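Local atomic coordinates of MMS19 nucleotide excision repair protein homolog (Mus musculus, PDB entry 6TBL), a protein that probably helps deliver iron-sulfur clusters to apoproteins of DNA metabolism, as part of the cytosolic iron-sulfur assembly complex. Residues D48-K53 with H74-L79; N56-Y61 with A68-M73; S82-Y87 with F118-P123; K97-K102 with E109-R114. All coordinates share one frame; numbering follows the deposited sequence.

Interaction 1: residues D48-K53 with H74-L79; sequences DTLVTK and HALTRL. With K (potassium ion), chain G.
L50 sets its CG anti to its own carbonyl carbon (chi1 -73°), and V51 sets CG2 the same way while CG1 lies anti to the backbone N; L76, whose chi1 of -91° is off the usual staggered values, sends CG toward both and gives one methyl to each. The split is clean: CD1 of L76 meets V51 CG2 at 3.8 Å, and CD2 of L76 meets L50 CD1 at 4.1 Å. Both leucine–partner pairs run obliquely across one another. The touching is methyl on methyl, and all three residues are buried. The backbones stay well apart, 8.1 Å between the CA atoms of V51 and L76, a gap bridged wholly by aliphatic side chains. This is the internal packing of a HEAT repeat in the C-terminal part of MMS19, helix 47-57 lying against helix 63-76, and L36 from helix 22-38 reaches both L50 and L76 to carry the apolar core into the preceding repeat. A type I turn runs from L76 to L79, closed by L79 N on L76 O at 3.0 Å. T77 bonds back to the preceding helical turn, OG1 to H74 O at 2.6 Å, nearly in line with the carbonyl (168°), and T77 N uses the same oxygen. The chain then presents its carbonyls to a potassium ion, with T77 O at 2.8 Å and L79 O at 3.0 Å from the metal; OG1 of T81 is the third ligand.

Interaction 2: residues N56-Y61 with A68-M73; sequences NLSSSY and AALQCM
L70 leaves helix 63-76 with CG anti to its carbonyl carbon (chi1 -65°), and its atoms can be taken in turn. CB lies beside E109 of helix 104-118. CG comes within 4.2 Å of S58 CB, and the branch CD2 moves closer, 3.7 Å from that same S58 CB. The other branch, CD1, turns to A110, so the fork of the leucine divides between the end of its own hairpin and the next helix pair. One residue back, A69 takes the place where the backbones come nearest, 5.3 Å from CA to CA with S58. Its single methyl fits against L57 CB at 3.7 Å and against S58 N at 3.6 Å, and the small methyl is consistent with so close an approach. The pair belongs to a HEAT repeat, at the end of the helical hairpin where helix 47-57 runs out and the chain turns back toward helix 63-76. S59 bonds back to N56 O, through OG at 2.8 Å and through its N, both coming from one face of the carbonyl plane, and so holds the chain as it leaves the helix. S58, just past the helix, turns OG back to L55 O of helix 47-57 while its CB meets L70. Beyond the pair, L57 also touches Q25 of helix 22-38 and L17.

Interaction 3: residues S82-Y87 with F118-P123; sequences SVLLPY and FLLGSP
L120 pushes its isobutyl group against L84, CD1 resting 3.8 Å from L84 CB while its CD2 lies 4.1 Å from L84 CD1. L120 lies roughly perpendicular to L84, and both its methyls touch it. L85 comes in differently: it runs antiparallel alongside L120, its CD2 reaching L120 CB at 3.7 Å and then G121 N at 3.8 Å. L120 is thereby held between consecutive leucines of one helix, L84 buried and L85 at the exposed margin, with no hydrogen bond linking the segments. The receiving helix is weakly bonded here and kinked at P86 and Y87, although Y87 N still reaches L84 O at 2.8 Å. The chain facing it has no regular structure; just after L120 it makes an inverse gamma turn centred on G121. The side chain of L120 also comes within about 4 Å of the bound potassium ion, and it touches T81. This contact thus lays the tail that follows helix 104-118 over the start of helix 81-94, where HEAT 3 passes into HEAT 4, with F118 O bonded to K88 of that helix and Y87 OH bonded to D48 of helix 47-57.

Interaction 4: residues K97-K102 with E109-R114; sequences KPLDDK and EAVSAR
P98 and L99 sit on a short stretch with helical backbone angles but without regular helical bonding, facing the well-formed helix that holds A110, V111 and R114; L99 and A110 come within 5.5 Å, CA to CA. D100 N bonds back to K97 O at 3.0 Å. A110 is the small residue at the point of closest approach, its methyl 3.6 Å from P98 CB. This close approach joins the loop after helix 81-94 to helix 104-118, at the turn of the last HEAT repeat's helical hairpin. L99 does most of the covering. With CG anti to its carbonyl carbon (chi1 -67°), it sends CD2 over the backbone of A110, 3.5 Å from V111 N, and on to V111 CG2 at 3.7 Å. CD1 comes across the extended R114, 3.6 Å from its CD and 3.4 Å from its NH1, oblique to the guanidinium. An alanine here would lose both branches, which would probably open a gap beside V111 and leave the arm of R114 less well confined. The guanidinium has polar partners beyond L99: R114 NE bonds to I92 O, and R114 NH1 bonds to the backbone of another protein's chain.

How the interactions relate
The four contacts fall into two pairs along the chain. Interactions 1 and 2 join helices 47-57 and 63-76, interaction 2 at the turn end and interaction 1 about 11 Å away, centre to centre. Interactions 3 and 4, centres about 19 Å apart, close the next hairpin through the irregular chain at its two ends, the tail on helix 81-94 and the connecting loop on helix 104-118. The two hairpins pack side by side: L70 of interaction 2 lies on A110 of interaction 4, and L84 of interaction 3 packs on L76, T77 and L79 of interaction 1, beside the potassium site. Together they are consistent with HEAT repeats packing in succession, the apolar core of one running into the next.

Interaction 1: residues D48-K53 with H74-L79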
loop_
_atom_site.group_PDB
_atom_site.type_symbol
_atom_site.label_atom_id
_atom_site.label_comp_id
_atom_site.label_asym_id
_atom_site.label_seq_id
_atom_site.Cartn_x
_atom_site.Cartn_y
_atom_site.Cartn_z
ATOM N N ASP A 48 5.969 20.340 -23.000
ATOM C CA ASP A 48 6.667 19.062 -23.068
ATOM C C ASP A 48 8.174 19.245 -22.957
ATOM O O ASP A 48 8.842 18.516 -22.214
ATOM C CB ASP A 48 6.311 18.330 -24.359
ATOM C CG ASP A 48 6.724 16.874 -24.327
ATOM O OD1 ASP A 48 5.951 16.046 -23.794
ATOM O OD2 ASP A 48 7.827 16.557 -24.819
ATOM N N THR A 49 8.729 20.221 -23.678
ATOM C CA THR A 49 10.162 20.465 -23.583
ATOM C C THR A 49 10.532 21.201 -22.299
ATOM O O THR A 49 11.656 21.046 -21.805
ATOM C CB THR A 49 10.651 21.236 -24.814
ATOM O OG1 THR A 49 12.069 21.419 -24.739
ATOM C CG2 THR A 49 9.970 22.590 -24.914
ATOM N N LEU A 50 9.612 21.988 -21.737
ATOM C CA LEU A 50 9.877 22.623 -20.449
ATOM C C LEU A 50 9.949 21.584 -19.337
ATOM O O LEU A 50 10.900 21.571 -18.547
ATOM C CB LEU A 50 8.806 23.673 -20.142
ATOM C CG LEU A 50 8.859 24.975 -20.951
ATOM C CD1 LEU A 50 7.599 25.806 -20.737
ATOM C CD2 LEU A 50 10.104 25.789 -20.622
ATOM N N VAL A 51 8.954 20.699 -19.271
ATOM C CA VAL A 51 8.945 19.652 -18.250
ATOM C C VAL A 51 10.173 18.763 -18.389
ATOM O O VAL A 51 10.852 18.453 -17.403
ATOM C CB VAL A 51 7.644 18.833 -18.333
ATOM C CG1 VAL A 51 7.728 17.611 -17.437
ATOM C CG2 VAL A 51 6.453 19.689 -17.948
ATOM N N THR A 52 10.481 18.350 -19.619
ATOM C CA THR A 52 11.597 17.437 -19.843
ATOM C C THR A 52 12.914 18.045 -19.373
ATOM O O THR A 52 13.637 17.444 -18.569
ATOM C CB THR A 52 11.679 17.064 -21.323
ATOM O OG1 THR A 52 10.387 16.655 -21.786
ATOM C CG2 THR A 52 12.665 15.928 -21.532
ATOM N N LYS A 53 13.232 19.249 -19.856
ATOM C CA LYS A 53 14.541 19.836 -19.584
ATOM C C LYS A 53 14.676 20.274 -18.131
ATOM O O LYS A 53 15.755 20.148 -17.541
ATOM C CB LYS A 53 14.797 21.009 -20.527
ATOM C CG LYS A 53 15.096 20.582 -21.948
ATOM C CD LYS A 53 16.240 19.582 -21.971
ATOM C CE LYS A 53 16.444 19.001 -23.357
ATOM N NZ LYS A 53 17.503 17.958 -23.352
ATOM N N HIS A 74 8.214 24.539 -10.007
ATOM C CA HIS A 74 7.162 25.174 -9.225
ATOM C C HIS A 74 6.420 26.212 -10.057
ATOM O O HIS A 74 5.184 26.264 -10.040
ATOM C CB HIS A 74 7.765 25.810 -7.974
ATOM C CG HIS A 74 6.757 26.428 -7.057
ATOM N ND1 HIS A 74 6.269 27.704 -7.238
ATOM C CD2 HIS A 74 6.155 25.951 -5.941
ATOM C CE1 HIS A 74 5.404 27.983 -6.278
ATOM N NE2 HIS A 74 5.318 26.936 -5.478
ATOM N N ALA A 75 7.158 27.037 -10.807
ATOM C CA ALA A 75 6.536 28.078 -11.613
ATOM C C ALA A 75 5.706 27.510 -12.755
ATOM O O ALA A 75 4.808 28.199 -13.252
ATOM C CB ALA A 75 7.603 29.027 -12.162
ATOM N N LEU A 76 5.987 26.275 -13.183
ATOM C CA LEU A 76 5.188 25.652 -14.232
ATOM C C LEU A 76 3.728 25.509 -13.822
ATOM O O LEU A 76 2.839 25.532 -14.680
ATOM C CB LEU A 76 5.763 24.283 -14.592
ATOM C CG LEU A 76 6.802 24.221 -15.708
ATOM C CD1 LEU A 76 7.235 22.783 -15.935
ATOM C CD2 LEU A 76 6.231 24.809 -16.983
ATOM N N THR A 77 3.458 25.364 -12.523
ATOM C CA THR A 77 2.090 25.169 -12.060
ATOM C C THR A 77 1.204 26.390 -12.281
ATOM O O THR A 77 -0.005 26.300 -12.034
ATOM C CB THR A 77 2.087 24.784 -10.579
ATOM O OG1 THR A 77 2.613 25.864 -9.801
ATOM C CG2 THR A 77 2.947 23.547 -10.354
ATOM N N ARG A 78 1.760 27.515 -12.739
ATOM C CA ARG A 78 0.947 28.677 -13.078
ATOM C C ARG A 78 0.302 28.552 -14.453
ATOM O O ARG A 78 -0.653 29.280 -14.745
ATOM C CB ARG A 78 1.791 29.953 -13.011
ATOM C CG ARG A 78 0.980 31.239 -13.072
ATOM C CD ARG A 78 1.604 32.327 -12.221
ATOM N NE ARG A 78 1.694 31.931 -10.818
ATOM C CZ ARG A 78 2.102 32.735 -9.843
ATOM N NH1 ARG A 78 2.456 33.983 -10.119
ATOM N NH2 ARG A 78 2.154 32.294 -8.593
ATOM N N LEU A 79 0.794 27.642 -15.295
ATOM C CA LEU A 79 0.173 27.399 -16.585
ATOM C C LEU A 79 -1.238 26.845 -16.387
ATOM O O LEU A 79 -1.585 26.384 -15.295
ATOM C CB LEU A 79 1.020 26.426 -17.408
ATOM C CG LEU A 79 2.506 26.754 -17.577
ATOM C CD1 LEU A 79 3.149 25.826 -18.590
ATOM C CD2 LEU A 79 2.718 28.203 -17.972
HETATM K K K G . -2.790 26.129 -12.515
#

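Interaction 2: residues N56-Y61 with A68-M73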
loop_
_atom_site.group_PDB
_atom_site.type_symbol
_atom_site.label_atom_id
_atom_site.label_comp_id
_atom_site.label_asym_id
_atom_site.label_seq_id
_atom_site.Cartn_x
_atom_site.Cartn_y
_atom_site.Cartn_z
ATOM N N ASN A 56 15.616 17.235 -16.108
ATOM C CA ASN A 56 17.015 16.871 -16.305
ATOM C C ASN A 56 17.939 17.793 -15.523
ATOM O O ASN A 56 18.896 17.335 -14.888
ATOM C CB ASN A 56 17.365 16.902 -17.792
ATOM C CG ASN A 56 16.662 15.819 -18.577
ATOM O OD1 ASN A 56 17.118 14.676 -18.625
ATOM N ND2 ASN A 56 15.541 16.169 -19.195
ATOM N N LEU A 57 17.661 19.097 -15.547
ATOM C CA LEU A 57 18.507 20.053 -14.844
ATOM C C LEU A 57 18.386 19.931 -13.332
ATOM O O LEU A 57 19.289 20.376 -12.615
ATOM C CB LEU A 57 18.167 21.474 -15.288
ATOM C CG LEU A 57 18.465 21.789 -16.754
ATOM C CD1 LEU A 57 17.941 23.165 -17.113
ATOM C CD2 LEU A 57 19.958 21.688 -17.026
ATOM N N SER A 58 17.304 19.334 -12.832
ATOM C CA SER A 58 17.152 19.121 -11.397
ATOM C C SER A 58 18.084 18.047 -10.855
ATOM O O SER A 58 18.081 17.810 -9.643
ATOM C CB SER A 58 15.704 18.753 -11.071
ATOM O OG SER A 58 15.356 17.514 -11.662
ATOM N N SER A 59 18.867 17.392 -11.711
ATOM C CA SER A 59 19.830 16.379 -11.297
ATOM C C SER A 59 21.241 16.737 -11.753
ATOM O O SER A 59 22.076 15.856 -11.965
ATOM C CB SER A 59 19.428 15.006 -11.833
ATOM O OG SER A 59 19.259 15.048 -13.238
ATOM N N SER A 60 21.515 18.029 -11.916
ATOM C CA SER A 60 22.823 18.471 -12.365
ATOM C C SER A 60 23.831 18.408 -11.221
ATOM O O SER A 60 23.475 18.288 -10.046
ATOM C CB SER A 60 22.750 19.891 -12.922
ATOM O OG SER A 60 22.574 20.827 -11.875
ATOM N N TYR A 61 25.112 18.491 -11.583
ATOM C CA TYR A 61 26.161 18.521 -10.572
ATOM C C TYR A 61 26.108 19.802 -9.751
ATOM O O TYR A 61 26.496 19.802 -8.577
ATOM C CB TYR A 61 27.529 18.364 -11.237
ATOM C CG TYR A 61 28.698 18.413 -10.278
ATOM C CD1 TYR A 61 29.089 17.283 -9.572
ATOM C CD2 TYR A 61 29.416 19.587 -10.087
ATOM C CE1 TYR A 61 30.158 17.322 -8.697
ATOM C CE2 TYR A 61 30.487 19.636 -9.214
ATOM C CZ TYR A 61 30.854 18.500 -8.522
ATOM O OH TYR A 61 31.919 18.542 -7.652
ATOM N N ALA A 68 17.471 26.239 -9.198
ATOM C CA ALA A 68 16.764 27.020 -10.207
ATOM C C ALA A 68 15.826 26.145 -11.030
ATOM O O ALA A 68 14.713 26.566 -11.373
ATOM C CB ALA A 68 17.766 27.735 -11.113
ATOM N N ALA A 69 16.253 24.922 -11.350
ATOM C CA ALA A 69 15.410 24.022 -12.129
ATOM C C ALA A 69 14.126 23.684 -11.382
ATOM O O ALA A 69 13.039 23.675 -11.974
ATOM C CB ALA A 69 16.178 22.749 -12.479
ATOM N N LEU A 70 14.230 23.409 -10.080
ATOM C CA LEU A 70 13.042 23.086 -9.295
ATOM C C LEU A 70 12.142 24.301 -9.104
ATOM O O LEU A 70 10.917 24.154 -9.032
ATOM C CB LEU A 70 13.449 22.508 -7.941
ATOM C CG LEU A 70 14.181 21.167 -7.992
ATOM C CD1 LEU A 70 14.634 20.755 -6.603
ATOM C CD2 LEU A 70 13.297 20.096 -8.610
ATOM N N GLN A 71 12.724 25.499 -9.011
ATOM C CA GLN A 71 11.902 26.702 -8.924
ATOM C C GLN A 71 11.097 26.919 -10.197
ATOM O O GLN A 71 9.985 27.458 -10.142
ATOM C CB GLN A 71 12.777 27.919 -8.630
ATOM C CG GLN A 71 13.452 27.881 -7.271
ATOM C CD GLN A 71 14.326 29.093 -7.018
ATOM O OE1 GLN A 71 14.445 29.979 -7.863
ATOM N NE2 GLN A 71 14.944 29.139 -5.845
ATOM N N CYS A 72 11.637 26.514 -11.348
ATOM C CA CYS A 72 10.861 26.564 -12.581
ATOM C C CYS A 72 9.780 25.490 -12.594
ATOM O O CYS A 72 8.678 25.716 -13.108
ATOM C CB CYS A 72 11.786 26.415 -13.786
ATOM S SG CYS A 72 12.693 27.915 -14.202
ATOM N N MET A 73 10.084 24.310 -12.044
ATOM C CA MET A 73 9.067 23.273 -11.905
ATOM C C MET A 73 7.911 23.761 -11.047
ATOM O O MET A 73 6.748 23.439 -11.314
ATOM C CB MET A 73 9.682 22.012 -11.302
ATOM C CG MET A 73 10.610 21.273 -12.237
ATOM S SD MET A 73 9.738 20.717 -13.711
ATOM C CE MET A 73 8.476 19.677 -12.985
#

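Interaction 3: residues S82-Y87 with F118-P123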
loop_
_atom_site.group_PDB
_atom_site.type_symbol
_atom_site.label_atom_id
_atom_site.label_comp_id
_atom_site.label_asym_id
_atom_site.label_seq_id
_atom_site.Cartn_x
_atom_site.Cartn_y
_atom_site.Cartn_z
ATOM N N SER A 82 -5.441 22.456 -17.245
ATOM C CA SER A 82 -5.884 21.447 -18.200
ATOM C C SER A 82 -4.745 20.904 -19.057
ATOM O O SER A 82 -4.853 19.785 -19.569
ATOM C CB SER A 82 -6.983 22.018 -19.097
ATOM O OG SER A 82 -6.511 23.135 -19.829
ATOM N N VAL A 83 -3.655 21.658 -19.221
ATOM C CA VAL A 83 -2.529 21.198 -20.030
ATOM C C VAL A 83 -1.419 20.586 -19.192
ATOM O O VAL A 83 -0.506 19.961 -19.757
ATOM C CB VAL A 83 -1.956 22.339 -20.897
ATOM C CG1 VAL A 83 -3.084 23.108 -21.559
ATOM C CG2 VAL A 83 -1.069 23.261 -20.070
ATOM N N LEU A 84 -1.465 20.742 -17.868
ATOM C CA LEU A 84 -0.457 20.158 -16.997
ATOM C C LEU A 84 -0.833 18.764 -16.521
ATOM O O LEU A 84 0.059 17.958 -16.239
ATOM C CB LEU A 84 -0.218 21.049 -15.777
ATOM C CG LEU A 84 0.147 22.505 -16.046
ATOM C CD1 LEU A 84 0.494 23.187 -14.748
ATOM C CD2 LEU A 84 1.290 22.609 -17.034
ATOM N N LEU A 85 -2.131 18.461 -16.441
ATOM C CA LEU A 85 -2.571 17.191 -15.868
ATOM C C LEU A 85 -1.998 15.958 -16.561
ATOM O O LEU A 85 -1.657 14.997 -15.851
ATOM C CB LEU A 85 -4.106 17.150 -15.841
ATOM C CG LEU A 85 -4.751 18.188 -14.917
ATOM C CD1 LEU A 85 -6.268 18.135 -15.013
ATOM C CD2 LEU A 85 -4.290 17.996 -13.477
ATOM N N PRO A 86 -1.858 15.900 -17.892
ATOM C CA PRO A 86 -1.208 14.726 -18.501
ATOM C C PRO A 86 0.248 14.547 -18.097
ATOM O O PRO A 86 0.820 13.488 -18.379
ATOM C CB PRO A 86 -1.335 14.987 -20.011
ATOM C CG PRO A 86 -1.604 16.444 -20.131
ATOM C CD PRO A 86 -2.405 16.796 -18.922
ATOM N N TYR A 87 0.861 15.540 -17.453
ATOM C CA TYR A 87 2.214 15.413 -16.934
ATOM C C TYR A 87 2.260 15.231 -15.425
ATOM O O TYR A 87 3.330 14.924 -14.890
ATOM C CB TYR A 87 3.050 16.644 -17.321
ATOM C CG TYR A 87 3.193 16.837 -18.811
ATOM C CD1 TYR A 87 4.257 16.275 -19.504
ATOM C CD2 TYR A 87 2.260 17.577 -19.530
ATOM C CE1 TYR A 87 4.393 16.445 -20.869
ATOM C CE2 TYR A 87 2.388 17.753 -20.896
ATOM C CZ TYR A 87 3.456 17.184 -21.560
ATOM O OH TYR A 87 3.589 17.351 -22.919
ATOM N N PHE A 118 0.847 18.302 -6.589
ATOM C CA PHE A 118 -0.206 17.482 -5.999
ATOM C C PHE A 118 -1.559 18.177 -6.059
ATOM O O PHE A 118 -2.598 17.506 -6.074
ATOM C CB PHE A 118 0.136 17.138 -4.548
ATOM C CG PHE A 118 0.991 15.913 -4.394
ATOM C CD1 PHE A 118 0.431 14.651 -4.467
ATOM C CD2 PHE A 118 2.351 16.024 -4.161
ATOM C CE1 PHE A 118 1.212 13.525 -4.321
ATOM C CE2 PHE A 118 3.139 14.898 -4.014
ATOM C CZ PHE A 118 2.568 13.650 -4.091
ATOM N N LEU A 119 -1.571 19.508 -6.102
ATOM C CA LEU A 119 -2.801 20.282 -6.048
ATOM C C LEU A 119 -3.404 20.560 -7.418
ATOM O O LEU A 119 -4.383 21.306 -7.503
ATOM C CB LEU A 119 -2.548 21.616 -5.334
ATOM C CG LEU A 119 -1.889 21.558 -3.958
ATOM C CD1 LEU A 119 -1.554 22.959 -3.472
ATOM C CD2 LEU A 119 -2.792 20.844 -2.969
ATOM N N LEU A 120 -2.845 20.002 -8.491
ATOM C CA LEU A 120 -3.387 20.284 -9.816
ATOM C C LEU A 120 -4.752 19.632 -10.000
ATOM O O LEU A 120 -5.729 20.303 -10.353
ATOM C CB LEU A 120 -2.404 19.826 -10.892
ATOM C CG LEU A 120 -1.169 20.714 -11.041
ATOM C CD1 LEU A 120 -0.253 20.167 -12.114
ATOM C CD2 LEU A 120 -1.572 22.149 -11.361
ATOM N N GLY A 121 -4.842 18.327 -9.761
ATOM C CA GLY A 121 -6.129 17.663 -9.702
ATOM C C GLY A 121 -6.722 17.740 -8.308
ATOM O O GLY A 121 -6.856 16.723 -7.619
ATOM N N SER A 122 -7.076 18.948 -7.878
ATOM C CA SER A 122 -7.515 19.157 -6.514
ATOM C C SER A 122 -9.001 19.476 -6.470
ATOM O O SER A 122 -9.498 20.209 -7.330
ATOM C CB SER A 122 -6.735 20.301 -5.857
ATOM O OG SER A 122 -6.694 20.168 -4.449
ATOM N N PRO A 123 -9.735 18.924 -5.499
ATOM C CA PRO A 123 -11.144 19.323 -5.331
ATOM C C PRO A 123 -11.317 20.825 -5.156
ATOM O O PRO A 123 -12.228 21.415 -5.754
ATOM C CB PRO A 123 -11.577 18.535 -4.087
ATOM C CG PRO A 123 -10.669 17.337 -4.077
ATOM C CD PRO A 123 -9.355 17.810 -4.613
#

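Interaction 4: residues K97-K102 with E109-R114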
loop_
_atom_site.group_PDB
_atom_site.type_symbol
_atom_site.label_atom_id
_atom_site.label_comp_id
_atom_site.label_asym_id
_atom_site.label_seq_id
_atom_site.Cartn_x
_atom_site.Cartn_y
_atom_site.Cartn_z
ATOM N N LYS A 97 12.788 12.073 -6.542
ATOM C CA LYS A 97 14.239 11.951 -6.411
ATOM C C LYS A 97 14.864 13.192 -5.785
ATOM O O LYS A 97 15.655 13.042 -4.838
ATOM C CB LYS A 97 14.858 11.614 -7.771
ATOM C CG LYS A 97 16.377 11.625 -7.789
ATOM C CD LYS A 97 16.909 11.432 -9.204
ATOM C CE LYS A 97 18.427 11.457 -9.234
ATOM N NZ LYS A 97 18.955 11.283 -10.613
ATOM N N PRO A 98 14.570 14.421 -6.234
ATOM C CA PRO A 98 15.134 15.597 -5.549
ATOM C C PRO A 98 14.682 15.744 -4.107
ATOM O O PRO A 98 15.305 16.510 -3.360
ATOM C CB PRO A 98 14.646 16.773 -6.406
ATOM C CG PRO A 98 14.387 16.191 -7.734
ATOM C CD PRO A 98 13.856 14.817 -7.462
ATOM N N LEU A 99 13.618 15.050 -3.691
ATOM C CA LEU A 99 13.239 15.069 -2.282
ATOM C C LEU A 99 14.310 14.436 -1.409
ATOM O O LEU A 99 14.408 14.755 -0.219
ATOM C CB LEU A 99 11.906 14.349 -2.067
ATOM C CG LEU A 99 10.636 14.973 -2.650
ATOM C CD1 LEU A 99 9.431 14.152 -2.242
ATOM C CD2 LEU A 99 10.479 16.410 -2.193
ATOM N N ASP A 100 15.112 13.532 -1.975
ATOM C CA ASP A 100 16.190 12.869 -1.256
ATOM C C ASP A 100 17.563 13.394 -1.662
ATOM O O ASP A 100 18.564 12.681 -1.522
ATOM C CB ASP A 100 16.113 11.359 -1.475
ATOM C CG ASP A 100 16.766 10.577 -0.361
ATOM O OD1 ASP A 100 17.060 11.184 0.690
ATOM O OD2 ASP A 100 16.992 9.361 -0.535
ATOM N N ASP A 101 17.631 14.621 -2.170
ATOM C CA ASP A 101 18.906 15.188 -2.572
ATOM C C ASP A 101 19.793 15.421 -1.353
ATOM O O ASP A 101 19.320 15.576 -0.225
ATOM C CB ASP A 101 18.701 16.499 -3.329
ATOM C CG ASP A 101 19.957 16.957 -4.043
ATOM O OD1 ASP A 101 20.040 16.780 -5.276
ATOM O OD2 ASP A 101 20.872 17.473 -3.370
ATOM N N LYS A 102 21.102 15.455 -1.597
ATOM C CA LYS A 102 22.076 15.527 -0.515
ATOM C C LYS A 102 22.148 16.899 0.149
ATOM O O LYS A 102 22.859 17.034 1.151
ATOM C CB LYS A 102 23.458 15.126 -1.037
ATOM C CG LYS A 102 23.881 15.865 -2.290
ATOM C CD LYS A 102 25.154 15.274 -2.878
ATOM C CE LYS A 102 25.588 16.033 -4.125
ATOM N NZ LYS A 102 26.792 15.424 -4.757
ATOM N N GLU A 109 13.281 23.169 -2.139
ATOM C CA GLU A 109 12.644 23.518 -3.405
ATOM C C GLU A 109 11.898 22.333 -4.004
ATOM O O GLU A 109 10.847 22.518 -4.629
ATOM C CB GLU A 109 13.688 24.043 -4.390
ATOM C CG GLU A 109 14.549 25.167 -3.837
ATOM C CD GLU A 109 13.754 26.425 -3.540
ATOM O OE1 GLU A 109 12.699 26.629 -4.177
ATOM O OE2 GLU A 109 14.185 27.208 -2.666
ATOM N N ALA A 110 12.420 21.118 -3.827
ATOM C CA ALA A 110 11.722 19.934 -4.320
ATOM C C ALA A 110 10.399 19.729 -3.591
ATOM O O ALA A 110 9.386 19.393 -4.212
ATOM C CB ALA A 110 12.614 18.702 -4.179
ATOM N N VAL A 111 10.393 19.930 -2.272
ATOM C CA VAL A 111 9.147 19.862 -1.512
ATOM C C VAL A 111 8.158 20.899 -2.026
ATOM O O VAL A 111 6.974 20.607 -2.240
ATOM C CB VAL A 111 9.425 20.045 -0.008
ATOM C CG1 VAL A 111 8.127 20.232 0.755
ATOM C CG2 VAL A 111 10.196 18.857 0.531
ATOM N N SER A 112 8.634 22.125 -2.242
ATOM C CA SER A 112 7.752 23.196 -2.690
ATOM C C SER A 112 7.195 22.916 -4.081
ATOM O O SER A 112 6.002 23.124 -4.333
ATOM C CB SER A 112 8.503 24.528 -2.667
ATOM O OG SER A 112 7.683 25.587 -3.127
ATOM N N ALA A 113 8.041 22.442 -4.997
ATOM C CA ALA A 113 7.582 22.184 -6.358
ATOM C C ALA A 113 6.625 20.999 -6.402
ATOM O O ALA A 113 5.556 21.074 -7.021
ATOM C CB ALA A 113 8.778 21.946 -7.281
ATOM N N ARG A 114 6.992 19.896 -5.745
ATOM C CA ARG A 114 6.152 18.703 -5.773
ATOM C C ARG A 114 4.816 18.950 -5.085
ATOM O O ARG A 114 3.782 18.427 -5.521
ATOM C CB ARG A 114 6.893 17.534 -5.123
ATOM C CG ARG A 114 6.266 16.163 -5.334
ATOM C CD ARG A 114 7.245 15.095 -4.877
ATOM N NE ARG A 114 6.867 13.743 -5.279
ATOM C CZ ARG A 114 6.446 12.804 -4.440
ATOM N NH1 ARG A 114 6.342 13.067 -3.144
ATOM N NH2 ARG A 114 6.130 11.601 -4.896
#